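Local coordinates for putative HpcE protein (Mycolicibacterium smegmatis, PDB 6V77) that belongs to the fumarylacetoacetate hydrolase family and binds a zinc ion through a cluster of acidic side chains, at residues B[123-128]-B[234-239]. Sequence-based numbering, arbitrary orientation.
Sequences ELVVVM and GDVIFT. With ZN (zinc ion), chain L.
Val-126 and Ile-237 form the central hydrogen-bonded pair of two antiparallel strands whose directions differ by 161°, with Val-126 N to Ile-237 O and Ile-237 N to Val-126 O both 2.9 Å; Val-125 with Phe-238 and Val-127 with Val-236 flank them as non-hydrogen-bonded pairs. Beyond the strand, Met-128 N donates to Asp-235 O and Met-128 O accepts from Gly-234 N. At the zinc end, Leu-124 O is gripped twice: Thr-239 N approaches almost in line with the carbonyl, and the hydroxyl OG1 of Thr-239, set between its own backbone N and carbonyl carbon (chi1 59°), lies 2.7 Å from Leu-124 O, well off the C=O direction and tilted from the carbonyl plane. A water links that hydroxyl to Leu-124 N. On one face, Val-125 CG2 sits over the Phe-238 ring, 4.1 Å from its centroid, a CH-pi contact shifted toward the rim; Val-125 CG1 meets Val-236 CG1 at 3.8 Å. Ile-179 of strand 177-185 packs on both Val-125 and Phe-238. On the other face Val-126 CB and Ile-237 CB are 4.2 Å apart, with Val-218 and Ile-222 of helix 218-226 packing on Val-126 and Ile-237. Glu-123 reaches toward the end of the partner strand, its chain extended beyond CG; Glu-123 OE1 lies in the plane of the Phe-238 ring at its edge, and 3.2 Å from Phe-238 CB, carboxylate and ring planes 71° apart. OE1 accepts from Gly-240 N and, weakly, from a zinc-bound water, whereas Glu-123 OE2 binds zinc at 2.2 Å alongside Glu-121 and Asp-152. One oxygen thus holds the metal and the other is tied to the chain just after the partner segment, so the buried pairing probably helps to orient a zinc ligand.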
# COMPACT_ATOMS: atom_id res chain seq x y z
N GLU B 123 0.36 -5.37 18.19
CA GLU B 123 1.38 -4.41 17.79
C GLU B 123 1.00 -3.00 18.20
O GLU B 123 -0.18 -2.64 18.23
CB GLU B 123 1.62 -4.43 16.27
CG GLU B 123 1.85 -5.83 15.72
CD GLU B 123 2.65 -5.86 14.45
OE1 GLU B 123 2.99 -4.79 13.90
OE2 GLU B 123 2.96 -6.98 14.04
N LEU B 124 2.03 -2.20 18.50
CA LEU B 124 1.85 -0.76 18.58
C LEU B 124 1.71 -0.21 17.16
O LEU B 124 2.52 -0.53 16.29
CB LEU B 124 3.04 -0.10 19.27
CG LEU B 124 3.01 1.43 19.30
CD1 LEU B 124 1.91 1.90 20.22
CD2 LEU B 124 4.36 1.97 19.78
N VAL B 125 0.66 0.57 16.93
CA VAL B 125 0.42 1.22 15.65
C VAL B 125 0.74 2.70 15.79
O VAL B 125 0.34 3.33 16.78
CB VAL B 125 -1.04 1.01 15.19
CG1 VAL B 125 -1.31 1.77 13.89
CG2 VAL B 125 -1.30 -0.47 14.96
N VAL B 126 1.46 3.24 14.81
CA VAL B 126 1.88 4.63 14.76
C VAL B 126 1.20 5.28 13.56
O VAL B 126 1.18 4.70 12.47
CB VAL B 126 3.41 4.75 14.65
CG1 VAL B 126 3.84 6.24 14.41
CG2 VAL B 126 4.07 4.18 15.92
N VAL B 127 0.63 6.47 13.76
CA VAL B 127 -0.01 7.22 12.67
C VAL B 127 0.77 8.52 12.52
O VAL B 127 0.96 9.23 13.51
CB VAL B 127 -1.49 7.51 12.97
CG1 VAL B 127 -2.12 8.31 11.83
CG2 VAL B 127 -2.27 6.23 13.19
N MET B 128 1.21 8.82 11.30
CA MET B 128 2.03 9.99 11.07
C MET B 128 1.19 11.27 11.09
O MET B 128 0.08 11.30 10.56
CB MET B 128 2.74 9.87 9.72
CG MET B 128 3.64 8.63 9.59
SD MET B 128 4.92 8.60 10.89
CE MET B 128 5.90 10.07 10.49
N GLY B 234 -0.89 10.81 8.01
CA GLY B 234 -1.91 9.79 7.97
C GLY B 234 -1.43 8.39 7.63
O GLY B 234 -2.22 7.44 7.75
N ASP B 235 -0.17 8.22 7.24
CA ASP B 235 0.38 6.88 7.02
C ASP B 235 0.40 6.08 8.32
O ASP B 235 0.50 6.64 9.42
CB ASP B 235 1.81 6.93 6.46
CG ASP B 235 1.88 7.26 4.97
OD1 ASP B 235 0.82 7.39 4.32
OD2 ASP B 235 3.02 7.39 4.47
N VAL B 236 0.37 4.76 8.18
CA VAL B 236 0.25 3.83 9.30
C VAL B 236 1.49 2.95 9.35
O VAL B 236 1.93 2.43 8.31
CB VAL B 236 -1.02 2.97 9.17
CG1 VAL B 236 -0.95 1.72 10.09
CG2 VAL B 236 -2.24 3.80 9.51
N ILE B 237 2.06 2.78 10.55
CA ILE B 237 3.16 1.84 10.77
C ILE B 237 2.72 0.82 11.81
O ILE B 237 2.41 1.19 12.96
CB ILE B 237 4.44 2.54 11.25
CG1 ILE B 237 4.86 3.64 10.28
CG2 ILE B 237 5.58 1.52 11.34
CD1 ILE B 237 6.04 4.44 10.85
N PHE B 238 2.68 -0.46 11.41
CA PHE B 238 2.56 -1.59 12.33
C PHE B 238 3.98 -1.94 12.78
O PHE B 238 4.78 -2.42 11.98
CB PHE B 238 1.92 -2.76 11.60
CG PHE B 238 0.42 -2.69 11.53
CD1 PHE B 238 -0.36 -3.35 12.50
CD2 PHE B 238 -0.22 -2.02 10.50
CE1 PHE B 238 -1.74 -3.31 12.44
CE2 PHE B 238 -1.60 -1.97 10.44
CZ PHE B 238 -2.36 -2.62 11.41
N THR B 239 4.31 -1.67 14.06
CA THR B 239 5.72 -1.60 14.45
C THR B 239 6.34 -2.96 14.75
O THR B 239 7.55 -3.02 15.02
CB THR B 239 5.92 -0.69 15.67
OG1 THR B 239 5.14 -1.16 16.79
CG2 THR B 239 5.53 0.76 15.33
ZN ZN L . 3.65 -8.25 12.41
O HOH W 1 4.10 -6.34 11.53
O HOH W 2 4.89 -3.07 18.62